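Local coordinates for multicopper oxidase (Pseudomonas thermotolerans, PDB 6VOW), which probably oxidises phenolic, laccase-type substrates at its copper centres and passes the electrons on to dioxygen, reducing it to water, at residues 159-164 / 218-223; 239-244 / 270-275. All blocks are in the same frame, centred on the assembly; numbering follows the deposited sequence.

How the contacts relate
Both contacts reach one six-stranded sheet, contact 1 by laying loop 159-164 on strand 218-225, contact 2 by pairing strands 240-246 and 267-273; their centres lie about 10 Å apart. Strands 218-225 and 267-273 are neighbours in it, joined by probable hydrogen bonds from Leu221 N to Leu270 O (2.7 Å) and from Val272 N to Val219 O (2.9 Å). On the side-chain level, Phe163 of contact 1 meets Tyr244 of contact 2 edge-to-face and also touches Ala271, while Leu221 packs on Val272. None of the copper ligands, from His94 to His138 and from His388 to His444, falls in this sheet. Both contacts lie in the chain between these groups, probably in the middle cupredoxin-like domain.

Contact 1: 159-164 / 218-223; sequences EPSGFR and VVRLRL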
# COMPACT_ATOMS: atom_id res chain seq x y z
N GLU A 159 -1.10 20.36 10.20
CA GLU A 159 -2.18 21.08 10.85
C GLU A 159 -3.39 20.17 10.90
O GLU A 159 -3.58 19.31 10.02
CB GLU A 159 -2.55 22.41 10.07
CG GLU A 159 -1.41 23.43 9.86
CD GLU A 159 -0.67 23.89 11.18
OE1 GLU A 159 -1.28 23.87 12.28
OE2 GLU A 159 0.55 24.28 11.12
N PRO A 160 -4.23 20.37 11.90
CA PRO A 160 -5.40 19.56 12.12
C PRO A 160 -6.24 19.51 10.87
O PRO A 160 -6.58 20.52 10.32
CB PRO A 160 -6.16 20.30 13.28
CG PRO A 160 -5.45 21.57 13.52
CD PRO A 160 -4.05 21.37 12.99
N SER A 161 -6.55 18.32 10.38
CA SER A 161 -7.59 18.23 9.37
C SER A 161 -8.81 18.54 10.19
O SER A 161 -8.86 18.27 11.41
CB SER A 161 -7.67 16.82 8.79
OG SER A 161 -8.22 15.97 9.78
N GLY A 162 -9.81 19.03 9.57
CA GLY A 162 -11.07 19.06 10.28
C GLY A 162 -11.68 17.70 10.60
O GLY A 162 -12.81 17.67 10.96
N PHE A 163 -11.02 16.56 10.47
CA PHE A 163 -11.70 15.32 10.87
C PHE A 163 -11.74 15.13 12.35
O PHE A 163 -10.73 15.16 13.02
CB PHE A 163 -11.11 14.09 10.21
CG PHE A 163 -11.41 13.99 8.75
CD1 PHE A 163 -12.61 13.51 8.31
CD2 PHE A 163 -10.45 14.36 7.80
CE1 PHE A 163 -12.90 13.42 6.97
CE2 PHE A 163 -10.75 14.23 6.48
CZ PHE A 163 -11.97 13.70 6.08
N ARG A 164 -12.94 14.86 12.84
CA ARG A 164 -13.17 14.60 14.27
C ARG A 164 -12.91 13.14 14.64
O ARG A 164 -12.71 12.83 15.79
CB ARG A 164 -14.61 15.01 14.69
CG ARG A 164 -15.06 16.32 14.11
CD ARG A 164 -15.82 17.20 15.09
NE ARG A 164 -15.30 18.57 15.04
CZ ARG A 164 -14.29 19.07 15.78
NH1 ARG A 164 -13.67 18.32 16.71
NH2 ARG A 164 -13.91 20.33 15.58
N VAL A 218 -18.89 12.97 10.54
CA VAL A 218 -18.07 12.56 9.38
C VAL A 218 -16.78 11.85 9.85
O VAL A 218 -16.03 12.34 10.66
CB VAL A 218 -17.75 13.75 8.44
CG1 VAL A 218 -16.72 13.41 7.39
CG2 VAL A 218 -19.01 14.20 7.71
N VAL A 219 -16.54 10.64 9.33
CA VAL A 219 -15.48 9.82 9.82
C VAL A 219 -14.56 9.58 8.70
O VAL A 219 -14.99 9.29 7.66
CB VAL A 219 -15.95 8.47 10.34
CG1 VAL A 219 -14.72 7.65 10.70
CG2 VAL A 219 -16.90 8.65 11.54
N ARG A 220 -13.28 9.72 8.94
CA ARG A 220 -12.24 9.41 7.96
C ARG A 220 -11.85 7.97 8.13
O ARG A 220 -11.25 7.59 9.16
CB ARG A 220 -11.06 10.24 8.30
CG ARG A 220 -9.87 9.95 7.47
CD ARG A 220 -8.76 10.78 8.02
NE ARG A 220 -7.70 10.95 7.06
CZ ARG A 220 -6.78 11.88 7.18
NH1 ARG A 220 -6.86 12.76 8.19
NH2 ARG A 220 -5.80 11.99 6.27
N LEU A 221 -12.21 7.16 7.16
CA LEU A 221 -11.88 5.73 7.15
C LEU A 221 -10.63 5.62 6.37
O LEU A 221 -10.57 5.98 5.17
CB LEU A 221 -12.97 4.90 6.44
CG LEU A 221 -14.37 4.93 6.97
CD1 LEU A 221 -15.22 3.97 6.15
CD2 LEU A 221 -14.31 4.51 8.40
N ARG A 222 -9.62 5.18 7.04
CA ARG A 222 -8.31 5.01 6.39
C ARG A 222 -8.30 3.56 5.93
O ARG A 222 -8.37 2.68 6.76
CB ARG A 222 -7.18 5.24 7.42
CG ARG A 222 -7.19 6.63 8.01
CD ARG A 222 -6.15 6.72 9.11
NE ARG A 222 -6.01 8.08 9.71
CZ ARG A 222 -5.35 9.10 9.18
NH1 ARG A 222 -4.83 9.04 8.02
NH2 ARG A 222 -5.25 10.27 9.83
N LEU A 223 -8.24 3.34 4.62
CA LEU A 223 -8.40 1.97 4.05
C LEU A 223 -7.09 1.59 3.48
O LEU A 223 -6.57 2.28 2.58
CB LEU A 223 -9.43 2.01 2.97
CG LEU A 223 -10.82 2.02 3.63
CD1 LEU A 223 -11.84 2.76 2.78
CD2 LEU A 223 -11.27 0.60 3.79
O HOH W 1 -8.06 12.67 10.80
O HOH W 2 -15.21 14.81 11.25
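Ser161 OG lies 3.8 Å from Arg220 NH1, and a water lies beside both: Arg220 NH1 donates to it at 2.9 Å, and the link on to Ser161 OG is weak. The same oxygen accepts from Phe163 N (2.9 Å, 161°), an ST turn, in which a short hydroxyl side chain can reach the N-H two residues on. Phe163 then lays one ring face over Arg220, whose CB stands 3.8 Å from the ring centroid, a CH-pi contact. This loop joins strand 151-156 to strand 165-174, the latter pairing with 218-225 in the parallel direction within a cupredoxin-like beta sandwich. With CG anti to the backbone N (chi1 174°) and the chain extended beyond it, Arg220 crosses the ring at about a right angle, CD lying 4.0 Å from Phe163 CD2. The flat apolar ring thus suits the aliphatic part of Arg220, while the charged end runs on to salt bridges with Glu157 and Asp269. Elsewhere on the ring, Phe163 CE1 touches Val218 CG1 at 3.8 Å. An alanine at Phe163 would probably open a gap over Arg220 CB and leave Val218 CG1 without its aromatic neighbour. At Arg164 a water accepts from the backbone N and donates to Val218 O (2.7 Å).

Contact 2: 239-244 / 270-275; sequences AEARLY and LAVRVP
Arg242 and Ala271 face each other as a hydrogen-bonded pair of antiparallel strands, each giving its N-H to the other's carbonyl. Arg242 N reaches Ala271 O at 2.7 Å, and the return bond from Ala271 N to Arg242 O measures 2.8 Å. Two residues along, Arg273 N donates to Glu240 O at 3.0 Å. Ala241 with Val272 and Leu243 with Leu270 are the non-hydrogen-bonded pairs; beside the first, Ala241 CA also makes a CA-H...O contact with Ala271 O.

Apolar contacts line the face that carries these two pairs. Leu270 CG is anti to the backbone N (chi1 178°), and its CD1 methyl lies against Ala241 CB at 3.6 Å and Leu243 CD2 at 4.0 Å. The small alanine lets the leucine branch come this close, while Val272 CG2 also touches Ala241 CB. Such antiparallel pairing builds one sheet of a cupredoxin-like sandwich, and Ala239, which meets Val272 CG1, also touches Leu281 on strand 280-285 of the second sheet. Ala271 CB, on the opposite face, is met by Tyr244 CE1 at 3.8 Å, and the Tyr244 hydroxyl hydrogen-bonds to Pro306 O.

Charged side chains share the face of Ala271, where long polar chains can reach partners beyond the sheet. Glu240 and Arg273 run alongside each other in the same direction, with carboxylate and guanidinium planes 14° apart. Their charges stop short of a salt bridge, Glu240 OE1 standing 4.5 Å from Arg273 NE, and a water spans them: it donates to Glu240 OE1 at 2.6 Å and accepts weakly from Arg273 NE. Arg273 finds firmer partners in the carbonyls of Gly216 and Gly303, and both it and Arg242 make cation-pi contacts with Trp305.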
# COMPACT_ATOMS: atom_id res chain seq x y z
N ALA A 239 -24.41 4.86 2.12
CA ALA A 239 -23.79 5.94 2.89
C ALA A 239 -23.32 6.99 1.92
O ALA A 239 -23.09 6.67 0.75
CB ALA A 239 -22.61 5.42 3.68
N GLU A 240 -23.22 8.24 2.38
CA GLU A 240 -22.55 9.31 1.60
C GLU A 240 -21.11 9.15 1.89
O GLU A 240 -20.72 9.33 3.04
CB GLU A 240 -22.84 10.71 2.14
CG GLU A 240 -24.05 11.40 1.61
CD GLU A 240 -23.99 12.82 2.08
OE1 GLU A 240 -24.18 12.99 3.31
OE2 GLU A 240 -23.66 13.70 1.23
N ALA A 241 -20.30 8.89 0.89
CA ALA A 241 -18.88 8.65 1.11
C ALA A 241 -18.08 9.43 0.08
O ALA A 241 -18.46 9.51 -1.09
CB ALA A 241 -18.57 7.14 1.09
N ARG A 242 -17.04 10.09 0.55
CA ARG A 242 -16.21 10.93 -0.31
C ARG A 242 -14.77 10.55 -0.20
O ARG A 242 -14.26 10.35 0.84
CB ARG A 242 -16.38 12.39 0.08
CG ARG A 242 -17.73 12.89 -0.32
CD ARG A 242 -18.00 14.25 0.25
NE ARG A 242 -18.94 14.95 -0.60
CZ ARG A 242 -18.67 16.00 -1.39
NH1 ARG A 242 -17.44 16.55 -1.48
NH2 ARG A 242 -19.66 16.54 -2.13
N LEU A 243 -14.11 10.45 -1.32
CA LEU A 243 -12.73 10.21 -1.35
C LEU A 243 -12.02 11.53 -1.06
O LEU A 243 -12.37 12.53 -1.62
CB LEU A 243 -12.38 9.67 -2.71
CG LEU A 243 -12.98 8.27 -2.95
CD1 LEU A 243 -12.74 7.87 -4.40
CD2 LEU A 243 -12.35 7.25 -2.03
N TYR A 244 -11.07 11.49 -0.14
CA TYR A 244 -10.25 12.68 0.17
C TYR A 244 -8.80 12.54 -0.14
O TYR A 244 -8.06 13.56 -0.23
CB TYR A 244 -10.35 13.01 1.63
CG TYR A 244 -11.49 13.94 1.98
CD1 TYR A 244 -12.79 13.57 1.72
CD2 TYR A 244 -11.25 15.18 2.48
CE1 TYR A 244 -13.85 14.42 2.03
CE2 TYR A 244 -12.27 16.05 2.79
CZ TYR A 244 -13.55 15.66 2.59
OH TYR A 244 -14.50 16.52 2.92
N LEU A 270 -11.46 7.66 3.08
CA LEU A 270 -12.79 7.58 2.63
C LEU A 270 -13.53 8.27 3.76
O LEU A 270 -13.58 7.72 4.87
CB LEU A 270 -13.18 6.09 2.43
CG LEU A 270 -14.64 5.92 2.00
CD1 LEU A 270 -15.02 6.85 0.86
CD2 LEU A 270 -15.02 4.53 1.63
N ALA A 271 -14.00 9.49 3.53
CA ALA A 271 -14.85 10.15 4.55
C ALA A 271 -16.27 9.78 4.38
O ALA A 271 -16.84 9.95 3.26
CB ALA A 271 -14.76 11.62 4.47
N VAL A 272 -16.88 9.32 5.48
CA VAL A 272 -18.20 8.76 5.44
C VAL A 272 -19.11 9.57 6.40
O VAL A 272 -18.76 9.78 7.57
CB VAL A 272 -18.15 7.29 5.91
CG1 VAL A 272 -19.55 6.68 6.07
CG2 VAL A 272 -17.42 6.46 4.87
N ARG A 273 -20.26 10.00 5.91
CA ARG A 273 -21.28 10.49 6.83
C ARG A 273 -21.95 9.31 7.40
O ARG A 273 -22.58 8.52 6.68
CB ARG A 273 -22.31 11.34 6.16
CG ARG A 273 -23.47 11.78 7.14
CD ARG A 273 -22.96 12.77 8.13
NE ARG A 273 -22.55 13.97 7.42
CZ ARG A 273 -22.19 15.12 8.00
NH1 ARG A 273 -22.19 15.32 9.35
NH2 ARG A 273 -21.83 16.10 7.19
N VAL A 274 -21.80 9.18 8.71
CA VAL A 274 -22.37 8.09 9.43
C VAL A 274 -23.85 8.41 9.57
O VAL A 274 -24.23 9.48 10.05
CB VAL A 274 -21.71 7.92 10.79
CG1 VAL A 274 -22.33 6.78 11.56
CG2 VAL A 274 -20.22 7.68 10.66
N PRO A 275 -24.71 7.45 9.18
CA PRO A 275 -26.10 7.72 9.22
C PRO A 275 -26.57 7.73 10.64
O PRO A 275 -25.80 7.52 11.55
CB PRO A 275 -26.72 6.57 8.41
CG PRO A 275 -25.68 5.51 8.33
CD PRO A 275 -24.45 6.02 8.98
O HOH W 3 -23.81 14.97 4.95